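Local atomic coordinates of geranylgeranyl Pyrophosphate Synthetase (Geoglobus acetivorans, PDB entry 5JFQ), a protein that catalyses the magnesium-dependent addition of three isopentenyl diphosphate molecules to dimethylallyl diphosphate, making mainly geranylgeranyl diphosphate and a little farnesyl diphosphate. Residues 119-123 against 136-141; 23-27 against 37-41; 153-157 against 170-174; 125-129 against 189-193. One frame throughout, in Å; residues are numbered along the deposited sequence.

Contact 1: residues 119-123 against 136-141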
loop_
_atom_site.group_PDB
_atom_site.type_symbol
_atom_site.label_atom_id
_atom_site.label_comp_id
_atom_site.label_asym_id
_atom_site.label_seq_id
_atom_site.Cartn_x
_atom_site.Cartn_y
_atom_site.Cartn_z
ATOM N N ALA B 119 -3.880 3.831 -6.863
ATOM C CA ALA B 119 -5.314 3.954 -6.613
ATOM C C ALA B 119 -5.635 5.255 -5.897
ATOM O O ALA B 119 -6.624 5.923 -6.219
ATOM C CB ALA B 119 -5.827 2.766 -5.801
ATOM N N PHE B 120 -4.831 5.618 -4.905
ATOM C CA PHE B 120 -5.086 6.877 -4.233
ATOM C C PHE B 120 -4.761 8.067 -5.131
ATOM O O PHE B 120 -5.388 9.122 -4.998
ATOM C CB PHE B 120 -4.317 6.920 -2.927
ATOM C CG PHE B 120 -4.938 6.080 -1.871
ATOM C CD1 PHE B 120 -6.045 6.542 -1.170
ATOM C CD2 PHE B 120 -4.469 4.801 -1.624
ATOM C CE1 PHE B 120 -6.641 5.767 -0.211
ATOM C CE2 PHE B 120 -5.068 4.001 -0.655
ATOM C CZ PHE B 120 -6.151 4.480 0.058
ATOM N N GLU B 121 -3.821 7.921 -6.064
ATOM C CA GLU B 121 -3.587 9.025 -6.976
ATOM C C GLU B 121 -4.744 9.163 -7.949
ATOM O O GLU B 121 -5.128 10.280 -8.319
ATOM C CB GLU B 121 -2.278 8.845 -7.737
ATOM C CG GLU B 121 -1.991 9.993 -8.665
ATOM C CD GLU B 121 -0.780 9.790 -9.535
ATOM O OE1 GLU B 121 -0.098 8.760 -9.392
ATOM O OE2 GLU B 121 -0.515 10.678 -10.371
ATOM N N ILE B 122 -5.329 8.040 -8.363
ATOM C CA ILE B 122 -6.442 8.124 -9.297
ATOM C C ILE B 122 -7.685 8.664 -8.595
ATOM O O ILE B 122 -8.333 9.592 -9.087
ATOM C CB ILE B 122 -6.683 6.762 -9.957
ATOM C CG1 ILE B 122 -5.493 6.445 -10.868
ATOM C CG2 ILE B 122 -8.004 6.783 -10.727
ATOM C CD1 ILE B 122 -5.393 4.969 -11.272
ATOM N N LEU B 123 -8.010 8.116 -7.419
ATOM C CA LEU B 123 -9.133 8.629 -6.644
ATOM C C LEU B 123 -9.074 10.145 -6.522
ATOM O O LEU B 123 -10.082 10.826 -6.723
ATOM C CB LEU B 123 -9.161 7.990 -5.255
ATOM C CG LEU B 123 -10.235 8.530 -4.304
ATOM C CD1 LEU B 123 -11.603 8.363 -4.901
ATOM C CD2 LEU B 123 -10.172 7.810 -2.983
ATOM N N ALA B 136 -13.667 10.580 0.704
ATOM C CA ALA B 136 -13.554 9.359 -0.086
ATOM C C ALA B 136 -12.203 8.700 0.119
ATOM O O ALA B 136 -12.110 7.470 0.198
ATOM C CB ALA B 136 -13.773 9.646 -1.570
ATOM N N VAL B 137 -11.141 9.498 0.198
ATOM C CA VAL B 137 -9.832 8.918 0.467
ATOM C C VAL B 137 -9.811 8.276 1.853
ATOM O O VAL B 137 -9.314 7.155 2.030
ATOM C CB VAL B 137 -8.743 9.993 0.301
ATOM C CG1 VAL B 137 -7.435 9.544 0.933
ATOM C CG2 VAL B 137 -8.558 10.319 -1.169
ATOM N N SER B 138 -10.397 8.954 2.842
ATOM C CA SER B 138 -10.421 8.440 4.205
ATOM C C SER B 138 -11.184 7.121 4.300
ATOM O O SER B 138 -10.742 6.173 4.978
ATOM C CB SER B 138 -11.052 9.476 5.130
ATOM O OG SER B 138 -11.250 8.933 6.421
ATOM N N LYS B 139 -12.337 7.048 3.626
ATOM C CA LYS B 139 -13.166 5.852 3.682
ATOM C C LYS B 139 -12.521 4.685 2.936
ATOM O O LYS B 139 -12.511 3.554 3.436
ATOM C CB LYS B 139 -14.550 6.191 3.142
ATOM C CG LYS B 139 -15.333 7.131 4.093
ATOM C CD LYS B 139 -16.518 7.805 3.398
ATOM C CE LYS B 139 -17.218 8.832 4.294
ATOM N NZ LYS B 139 -18.111 8.269 5.352
ATOM N N LEU B 140 -11.952 4.950 1.758
ATOM C CA LEU B 140 -11.268 3.914 1.002
ATOM C C LEU B 140 -10.016 3.426 1.708
ATOM O O LEU B 140 -9.644 2.258 1.577
ATOM C CB LEU B 140 -10.912 4.436 -0.382
ATOM C CG LEU B 140 -10.080 3.476 -1.229
ATOM C CD1 LEU B 140 -10.818 2.163 -1.484
ATOM C CD2 LEU B 140 -9.705 4.133 -2.529
ATOM N N ALA B 141 -9.347 4.296 2.451
ATOM C CA ALA B 141 -8.156 3.851 3.157
ATOM C C ALA B 141 -8.528 2.981 4.354
ATOM O O ALA B 141 -7.819 2.021 4.672
ATOM C CB ALA B 141 -7.320 5.063 3.586
#
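Phe-120 and Leu-123, one turn apart on helix 105-123, supply the side chains that reach across to Ala-136, Val-137, Leu-140 and Ala-141 on helix 130-159. The aliphatic part of the contact centres on Leu-123. Its CG stands anti to the backbone N (chi1 175°), which sends the two methyls toward the facing helix. There Leu-123 CD2 sits 3.5 Å from Val-137 CG2 and 3.7 Å from Leu-140 CD2. The other methyl, Leu-123 CD1, faces the small Ala-136 at the end of the contact, with 4.2 Å between it and Ala-136 CB.

The aromatic part is made by the rim of Phe-120. Its ring comes in edge-on: Phe-120 CE1 is 3.8 Å from the carbonyl O of Val-137, and Phe-120 CZ lies 3.7 Å from Ala-141 CA, both partners close to the ring plane. Val-137 CG1 packs 3.9 Å from Phe-120 CD1, so the two methyls of this valine are shared, CG1 to the phenylalanine and CG2 to the leucine. The Val-137 carbonyl beside the ring is already engaged within its own helix, by Ala-141 N. All six touching residues are buried.

Around this core, Ile-186 and Ile-182 of helix 165-190 cover Leu-123, Ala-136 and Leu-140. Phe-120 stacks on Phe-120 of the second subunit, and Val-137 meets Val-137 of that same subunit. The segments run nearly antiparallel, at 152° with axes 10.7 Å apart, as expected for consecutive helices in the all-helical prenyl synthase fold, here at the homodimer interface.

Contact 2: residues 23-27 against 37-41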
loop_
_atom_site.group_PDB
_atom_site.type_symbol
_atom_site.label_atom_id
_atom_site.label_comp_id
_atom_site.label_asym_id
_atom_site.label_seq_id
_atom_site.Cartn_x
_atom_site.Cartn_y
_atom_site.Cartn_z
ATOM N N LEU B 23 -5.436 5.440 -17.668
ATOM C CA LEU B 23 -4.855 5.822 -16.393
ATOM C C LEU B 23 -3.810 4.841 -15.870
ATOM O O LEU B 23 -2.998 5.223 -15.023
ATOM C CB LEU B 23 -5.957 5.960 -15.341
ATOM C CG LEU B 23 -7.041 6.998 -15.604
ATOM C CD1 LEU B 23 -8.201 6.807 -14.649
ATOM C CD2 LEU B 23 -6.447 8.376 -15.430
ATOM N N LEU B 24 -3.804 3.590 -16.325
ATOM C CA LEU B 24 -2.839 2.651 -15.765
ATOM C C LEU B 24 -1.873 2.167 -16.836
ATOM O O LEU B 24 -1.757 0.965 -17.106
ATOM C CB LEU B 24 -3.562 1.488 -15.086
ATOM C CG LEU B 24 -4.243 1.901 -13.777
ATOM C CD1 LEU B 24 -5.328 0.908 -13.372
ATOM C CD2 LEU B 24 -3.210 2.103 -12.662
ATOM N N LYS B 25 -1.158 3.105 -17.435
ATOM C CA LYS B 25 -0.238 2.759 -18.497
ATOM C C LYS B 25 0.924 1.936 -17.944
ATOM O O LYS B 25 1.229 1.969 -16.750
ATOM C CB LYS B 25 0.280 4.026 -19.167
ATOM C CG LYS B 25 -0.189 4.192 -20.577
ATOM C CD LYS B 25 -1.448 5.048 -20.637
ATOM C CE LYS B 25 -1.109 6.521 -20.454
ATOM N NZ LYS B 25 -2.258 7.425 -20.736
ATOM N N GLU B 26 1.574 1.186 -18.828
ATOM C CA GLU B 26 2.877 0.644 -18.487
ATOM C C GLU B 26 3.929 1.723 -18.683
ATOM O O GLU B 26 3.759 2.649 -19.480
ATOM C CB GLU B 26 3.207 -0.590 -19.324
ATOM C CG GLU B 26 2.335 -1.789 -19.004
ATOM C CD GLU B 26 2.797 -3.056 -19.688
ATOM O OE1 GLU B 26 4.008 -3.366 -19.610
ATOM O OE2 GLU B 26 1.946 -3.734 -20.308
ATOM N N GLN B 27 5.025 1.589 -17.954
ATOM C CA GLN B 27 5.966 2.681 -17.750
ATOM C C GLN B 27 7.297 2.050 -17.329
ATOM O O GLN B 27 7.408 0.825 -17.221
ATOM C CB GLN B 27 5.357 3.648 -16.734
ATOM C CG GLN B 27 6.119 4.892 -16.377
ATOM C CD GLN B 27 5.572 5.477 -15.085
ATOM O OE1 GLN B 27 4.349 5.500 -14.887
ATOM N NE2 GLN B 27 6.468 5.907 -14.176
ATOM N N ARG B 37 0.666 -4.518 -14.289
ATOM C CA ARG B 37 -0.445 -4.507 -15.222
ATOM C C ARG B 37 -0.837 -5.899 -15.650
ATOM O O ARG B 37 -1.739 -6.035 -16.471
ATOM C CB ARG B 37 -0.120 -3.676 -16.473
ATOM C CG ARG B 37 -0.407 -2.195 -16.351
ATOM C CD ARG B 37 0.342 -1.654 -15.201
ATOM N NE ARG B 37 0.454 -0.203 -15.177
ATOM C CZ ARG B 37 -0.005 0.576 -14.206
ATOM N NH1 ARG B 37 -0.621 0.038 -13.161
ATOM N NH2 ARG B 37 0.198 1.887 -14.273
ATOM N N HIS B 38 -0.180 -6.930 -15.112
ATOM C CA HIS B 38 -0.437 -8.299 -15.547
ATOM C C HIS B 38 -1.909 -8.673 -15.402
ATOM O O HIS B 38 -2.538 -9.111 -16.370
ATOM C CB HIS B 38 0.441 -9.268 -14.765
ATOM C CG HIS B 38 0.312 -10.684 -15.220
ATOM N ND1 HIS B 38 0.494 -11.063 -16.534
ATOM C CD2 HIS B 38 0.010 -11.815 -14.538
ATOM C CE1 HIS B 38 0.306 -12.365 -16.641
ATOM N NE2 HIS B 38 0.016 -12.848 -15.445
ATOM N N TYR B 39 -2.485 -8.498 -14.210
ATOM C CA TYR B 39 -3.882 -8.894 -14.030
ATOM C C TYR B 39 -4.832 -7.962 -14.767
ATOM O O TYR B 39 -5.845 -8.416 -15.313
ATOM C CB TYR B 39 -4.256 -8.949 -12.549
ATOM C CG TYR B 39 -3.614 -10.083 -11.781
ATOM C CD1 TYR B 39 -3.086 -11.200 -12.437
ATOM C CD2 TYR B 39 -3.528 -10.037 -10.394
ATOM C CE1 TYR B 39 -2.503 -12.218 -11.733
ATOM C CE2 TYR B 39 -2.937 -11.059 -9.685
ATOM C CZ TYR B 39 -2.434 -12.145 -10.355
ATOM O OH TYR B 39 -1.845 -13.157 -9.628
ATOM N N LEU B 40 -4.553 -6.656 -14.764
ATOM C CA LEU B 40 -5.448 -5.738 -15.460
ATOM C C LEU B 40 -5.563 -6.116 -16.926
ATOM O O LEU B 40 -6.664 -6.127 -17.486
ATOM C CB LEU B 40 -4.972 -4.291 -15.320
ATOM C CG LEU B 40 -5.029 -3.725 -13.900
ATOM C CD1 LEU B 40 -4.124 -2.514 -13.761
ATOM C CD2 LEU B 40 -6.460 -3.397 -13.478
ATOM N N LYS B 41 -4.437 -6.465 -17.552
ATOM C CA LYS B 41 -4.474 -6.933 -18.934
ATOM C C LYS B 41 -5.100 -8.317 -19.040
ATOM O O LYS B 41 -5.757 -8.614 -20.045
ATOM C CB LYS B 41 -3.067 -6.923 -19.532
ATOM C CG LYS B 41 -2.371 -5.576 -19.411
ATOM C CD LYS B 41 -1.349 -5.350 -20.509
ATOM C CE LYS B 41 -0.137 -6.243 -20.375
ATOM N NZ LYS B 41 0.652 -5.999 -19.124
#
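Arg-37 reaches across and takes hold of the backbone of Lys-25, in the loop that follows helix 9-23. The hydrogen bonds come first. NE of Arg-37 is 2.8 Å from Lys-25 O and NH2 of Arg-37 is 2.7 Å from the same Lys-25 O, a side-on grip by two nitrogens on one acceptor. The oxygen lies in the guanidinium plane, while both nitrogens approach it from one face of the carbonyl plane, NE from well above. A bend at chi2 (57°) turns the arginine chain to make this possible. The carbonyl O of Leu-24 sits over a face of the Arg-37 guanidinium, 3.0 Å above its plane, and is not bonded to it.

The ionic part is a salt bridge, Lys-41 NZ to Glu-26 OE2 at 2.9 Å, in which the ammonium comes from above the carboxylate plane. Lys-41, folded at its last two torsions, brings NZ back to the glutamate, both residues being exposed.

Apolar contacts complete the set. Leu-24 CD1 touches Leu-40 CD1 at 3.6 Å, the two side chains crossing at about a right angle, and Glu-26 CG lies 3.8 Å from Arg-37 CG as these chains slide past each other in opposite directions. Leu-24 and Arg-37 also lean on helix 105-123, where Glu-118 forms a salt bridge with Arg-37 NH2.

The paired bonds to Lys-25 O, with the Glu-118 salt bridge at NH2, should fix the rotation of the buried guanidinium, and Glu-118 would be expected to offset its charge.

Contact 3: residues 153-157 against 170-174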
loop_
_atom_site.group_PDB
_atom_site.type_symbol
_atom_site.label_atom_id
_atom_site.label_comp_id
_atom_site.label_asym_id
_atom_site.label_seq_id
_atom_site.Cartn_x
_atom_site.Cartn_y
_atom_site.Cartn_z
ATOM N N MET B 153 -7.407 -12.314 9.060
ATOM C CA MET B 153 -8.367 -13.177 9.737
ATOM C C MET B 153 -8.548 -14.492 8.982
ATOM O O MET B 153 -8.442 -15.574 9.569
ATOM C CB MET B 153 -9.701 -12.450 9.895
ATOM C CG MET B 153 -9.728 -11.531 11.095
ATOM S SD MET B 153 -11.055 -10.313 11.046
ATOM C CE MET B 153 -12.483 -11.376 11.107
ATOM N N ASP B 154 -8.807 -14.407 7.672
ATOM C CA ASP B 154 -8.991 -15.597 6.844
ATOM C C ASP B 154 -7.827 -16.560 6.992
ATOM O O ASP B 154 -8.025 -17.771 7.138
ATOM C CB ASP B 154 -9.146 -15.182 5.383
ATOM C CG ASP B 154 -9.779 -16.244 4.546
ATOM O OD1 ASP B 154 -10.566 -17.028 5.109
ATOM O OD2 ASP B 154 -9.516 -16.276 3.326
ATOM N N MET B 155 -6.603 -16.040 6.948
ATOM C CA MET B 155 -5.440 -16.909 7.033
ATOM C C MET B 155 -5.262 -17.446 8.440
ATOM O O MET B 155 -4.877 -18.607 8.619
ATOM C CB MET B 155 -4.195 -16.164 6.580
ATOM C CG MET B 155 -4.238 -15.758 5.125
ATOM S SD MET B 155 -2.635 -15.151 4.601
ATOM C CE MET B 155 -2.275 -14.006 5.933
ATOM N N SER B 156 -5.543 -16.621 9.452
ATOM C CA SER B 156 -5.557 -17.126 10.822
ATOM C C SER B 156 -6.546 -18.276 10.988
ATOM O O SER B 156 -6.296 -19.196 11.773
ATOM C CB SER B 156 -5.902 -16.006 11.796
ATOM O OG SER B 156 -7.305 -15.767 11.803
ATOM N N PHE B 157 -7.674 -18.226 10.267
ATOM C CA PHE B 157 -8.679 -19.283 10.340
ATOM C C PHE B 157 -8.091 -20.638 9.953
ATOM O O PHE B 157 -8.414 -21.659 10.573
ATOM C CB PHE B 157 -9.865 -18.960 9.422
ATOM C CG PHE B 157 -10.751 -17.826 9.897
ATOM C CD1 PHE B 157 -10.631 -17.294 11.171
ATOM C CD2 PHE B 157 -11.724 -17.296 9.047
ATOM C CE1 PHE B 157 -11.466 -16.254 11.589
ATOM C CE2 PHE B 157 -12.558 -16.259 9.462
ATOM C CZ PHE B 157 -12.430 -15.741 10.732
ATOM N N GLU B 170 -17.756 -12.004 9.841
ATOM C CA GLU B 170 -17.063 -10.730 9.981
ATOM C C GLU B 170 -15.835 -10.686 9.082
ATOM O O GLU B 170 -15.507 -9.629 8.524
ATOM C CB GLU B 170 -16.683 -10.479 11.441
ATOM C CG GLU B 170 -16.132 -9.076 11.682
ATOM C CD GLU B 170 -16.997 -7.991 11.045
ATOM O OE1 GLU B 170 -18.242 -8.117 11.087
ATOM O OE2 GLU B 170 -16.432 -7.017 10.496
ATOM N N MET B 171 -15.175 -11.832 8.895
ATOM C CA MET B 171 -14.029 -11.889 7.999
ATOM C C MET B 171 -14.448 -11.644 6.561
ATOM O O MET B 171 -13.777 -10.907 5.836
ATOM C CB MET B 171 -13.315 -13.233 8.127
ATOM C CG MET B 171 -12.128 -13.377 7.204
ATOM S SD MET B 171 -12.585 -13.925 5.554
ATOM C CE MET B 171 -13.310 -15.541 5.912
ATOM N N VAL B 172 -15.533 -12.278 6.117
ATOM C CA VAL B 172 -15.960 -12.073 4.737
ATOM C C VAL B 172 -16.400 -10.629 4.536
ATOM O O VAL B 172 -16.163 -10.038 3.471
ATOM C CB VAL B 172 -17.063 -13.075 4.334
ATOM C CG1 VAL B 172 -18.331 -12.819 5.091
ATOM C CG2 VAL B 172 -17.356 -12.942 2.866
ATOM N N ARG B 173 -17.006 -10.029 5.561
ATOM C CA ARG B 173 -17.427 -8.638 5.464
ATOM C C ARG B 173 -16.234 -7.729 5.187
ATOM O O ARG B 173 -16.305 -6.838 4.328
ATOM C CB ARG B 173 -18.149 -8.236 6.754
ATOM C CG ARG B 173 -18.517 -6.775 6.853
ATOM C CD ARG B 173 -18.621 -6.336 8.303
ATOM N NE ARG B 173 -18.348 -4.912 8.395
ATOM C CZ ARG B 173 -17.215 -4.391 8.853
ATOM N NH1 ARG B 173 -16.251 -5.186 9.293
ATOM N NH2 ARG B 173 -17.055 -3.071 8.880
ATOM N N LYS B 174 -15.120 -7.959 5.888
ATOM C CA LYS B 174 -13.903 -7.191 5.661
ATOM C C LYS B 174 -13.189 -7.628 4.383
ATOM O O LYS B 174 -12.770 -6.784 3.583
ATOM C CB LYS B 174 -12.959 -7.332 6.853
ATOM C CG LYS B 174 -13.430 -6.741 8.159
ATOM C CD LYS B 174 -12.274 -6.802 9.154
ATOM C CE LYS B 174 -12.593 -6.145 10.482
ATOM N NZ LYS B 174 -13.510 -6.954 11.333
#
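Met-171 of helix 165-190 pushes its whole side chain between Met-153, Asp-154 and Phe-157 of helix 130-159, and this is the close-packed part of the contact. Met-171 CB lies 3.4 Å from Phe-157 CE2 and 3.6 Å from the methyl CE of Met-153. Further out, Met-171 SD rests 3.7 Å from Asp-154 CB. With chi1 at 179° the chain sets out on the side opposite its own N, and then bends at chi2 and chi3, which swings CE round to Asp-154 OD1 while keeping it beside the phenylalanine ring.

The two segments run at 141°, their axes 10.2 Å apart, and belong to successive helices of the all-alpha prenyl synthase core. They pass close to the active site: the Asp-154 side chain lies about 6 Å from that of Asp-88, assigned by similarity to magnesium, and Lys-175, one turn on from Met-171, is likewise assigned to dimethylallyl diphosphate.

Packing thins toward Lys-174, which like Met-153 is partly exposed. Met-153 SD and Lys-174 NZ are 4.2 Å apart, the two chains crossing at about a right angle. Pro-29 of the second subunit packs on Met-153, and Glu-146 and Glu-149 of helix 130-159 lie against Lys-174.

Contact 4: residues 125-129 against 189-193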
loop_
_atom_site.group_PDB
_atom_site.type_symbol
_atom_site.label_atom_id
_atom_site.label_comp_id
_atom_site.label_asym_id
_atom_site.label_seq_id
_atom_site.Cartn_x
_atom_site.Cartn_y
_atom_site.Cartn_z
ATOM N N MET B 125 -7.960 12.349 -8.395
ATOM C CA MET B 125 -8.247 13.080 -9.619
ATOM C C MET B 125 -9.728 13.372 -9.797
ATOM O O MET B 125 -10.098 13.979 -10.807
ATOM C CB MET B 125 -7.774 12.300 -10.841
ATOM C CG MET B 125 -6.332 11.912 -10.836
ATOM S SD MET B 125 -6.010 10.853 -12.264
ATOM C CE MET B 125 -4.397 10.211 -11.858
ATOM N N SER B 126 -10.579 12.945 -8.865
ATOM C CA SER B 126 -12.014 12.980 -9.105
ATOM C C SER B 126 -12.518 14.406 -9.311
ATOM O O SER B 126 -12.057 15.350 -8.665
ATOM C CB SER B 126 -12.761 12.322 -7.948
ATOM O OG SER B 126 -12.652 10.911 -8.026
ATOM N N ASP B 127 -13.471 14.551 -10.234
ATOM C CA ASP B 127 -14.199 15.799 -10.432
ATOM C C ASP B 127 -15.355 15.837 -9.443
ATOM O O ASP B 127 -16.501 15.495 -9.751
ATOM C CB ASP B 127 -14.694 15.911 -11.864
ATOM C CG ASP B 127 -15.642 17.077 -12.062
ATOM O OD1 ASP B 127 -15.576 18.080 -11.301
ATOM O OD2 ASP B 127 -16.468 16.969 -12.988
ATOM N N ALA B 128 -15.038 16.248 -8.220
ATOM C CA ALA B 128 -16.037 16.338 -7.171
ATOM C C ALA B 128 -15.545 17.333 -6.131
ATOM O O ALA B 128 -14.355 17.681 -6.123
ATOM C CB ALA B 128 -16.309 14.957 -6.546
ATOM N N PRO B 129 -16.435 17.832 -5.272
ATOM C CA PRO B 129 -16.019 18.724 -4.172
ATOM C C PRO B 129 -14.826 18.154 -3.429
ATOM O O PRO B 129 -14.853 16.985 -3.030
ATOM C CB PRO B 129 -17.255 18.756 -3.264
ATOM C CG PRO B 129 -18.397 18.412 -4.146
ATOM C CD PRO B 129 -17.888 17.574 -5.272
ATOM N N VAL B 189 -20.594 9.426 -1.403
ATOM C CA VAL B 189 -19.621 10.253 -0.712
ATOM C C VAL B 189 -19.140 11.365 -1.622
ATOM O O VAL B 189 -19.056 12.528 -1.211
ATOM C CB VAL B 189 -18.447 9.406 -0.208
ATOM C CG1 VAL B 189 -17.490 10.280 0.591
ATOM C CG2 VAL B 189 -18.962 8.259 0.623
ATOM N N LEU B 190 -18.825 11.022 -2.876
ATOM C CA LEU B 190 -18.221 11.986 -3.787
ATOM C C LEU B 190 -19.167 13.146 -4.093
ATOM O O LEU B 190 -18.729 14.292 -4.229
ATOM C CB LEU B 190 -17.785 11.283 -5.075
ATOM C CG LEU B 190 -16.440 10.554 -4.962
ATOM C CD1 LEU B 190 -16.077 9.745 -6.206
ATOM C CD2 LEU B 190 -15.353 11.561 -4.645
ATOM N N PHE B 191 -20.467 12.873 -4.184
ATOM C CA PHE B 191 -21.466 13.856 -4.583
ATOM C C PHE B 191 -22.402 14.211 -3.439
ATOM O O PHE B 191 -23.585 14.463 -3.651
ATOM C CB PHE B 191 -22.243 13.337 -5.785
ATOM C CG PHE B 191 -21.357 12.795 -6.833
ATOM C CD1 PHE B 191 -20.158 13.424 -7.116
ATOM C CD2 PHE B 191 -21.675 11.641 -7.503
ATOM C CE1 PHE B 191 -19.297 12.930 -8.073
ATOM C CE2 PHE B 191 -20.822 11.134 -8.466
ATOM C CZ PHE B 191 -19.623 11.785 -8.748
ATOM N N GLY B 192 -21.886 14.194 -2.216
ATOM C CA GLY B 192 -22.566 14.847 -1.120
ATOM C C GLY B 192 -23.968 14.364 -0.835
ATOM O O GLY B 192 -24.751 15.105 -0.234
ATOM N N LYS B 193 -24.315 13.143 -1.229
ATOM C CA LYS B 193 -25.551 12.607 -0.685
ATOM C C LYS B 193 -25.378 12.404 0.820
ATOM O O LYS B 193 -24.265 12.436 1.350
ATOM C CB LYS B 193 -25.946 11.316 -1.407
ATOM C CG LYS B 193 -25.779 11.403 -2.921
ATOM C CD LYS B 193 -26.356 12.703 -3.489
ATOM C CE LYS B 193 -26.468 12.628 -5.004
ATOM N NZ LYS B 193 -26.984 13.887 -5.614
#
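Leu-190, the last residue of helix 165-190, meets Ser-126 and Ala-128 of the connection that follows helix 105-123, and its side chain can be followed outward atom by atom. Leu-190 CB lies over a face of the neighbouring Phe-191 ring, 3.7 Å above the plane and toward the rim. CG, placed anti to the carbonyl carbon (chi1 -81°), directs the branch toward the connection. From there Leu-190 CD1 reaches the Ser-126 side, 4.1 Å from Ser-126 OG, a hydroxyl that is hydrogen-bonded to the carbonyl of Leu-123. Leu-190 CD2 takes the other direction and packs 4.0 Å from Ala-128 CB; it also lies against Ala-136 of helix 130-159.

Ala-128 CB serves several partners at once. Ala-128 CB is 3.4 Å from the backbone O of Leu-190 and 3.9 Å from Phe-191 CE1. The phenylalanine turns its edge to it, and the carbonyl O of Asp-127 lies near the same rim, 4.1 Å from Phe-191 CE1. Pro-129 CD comes within 3.5 Å of Leu-190 O, whose hydrogen-bond partner is Asn-132 ND2 from the first turn of helix 130-159.

Asp-127 is the centre of an inverse gamma turn, closed by a weak bond from Ala-128 N to Ser-126 O; Pro-129 occupies the N-cap position of helix 130-159, and Phe-191 is where helix 165-190 leaves helical geometry. The contact lies away from the substrate and magnesium sites. It joins the connection between two helices to the C-terminal end of the next, a junction in keeping with the antiparallel helix bundle of the prenyl synthase fold.

Contact 2 comes first along the chain and closes before contact 1 opens; contacts 1 and 4 alternate their segments, and contact 3 falls between the two halves of contact 4. Contacts 1 and 4 are the closest pair, with centres 12 Å apart, and they touch through Ala-136 and Lys-139 against Val-189 and Leu-190. Ile-122 links contact 1 to Leu-23 and Leu-24 of contact 2, and Leu-23 also reaches Met-125. Contact 3 stands apart, 31 Å from contact 4 between centres, yet shares helix 165-190 with it and helix 130-159 with contact 1. Contacts 1 and 3 both meet the second subunit, while contact 3 lies near residues assigned by similarity to the metal and the allylic substrate.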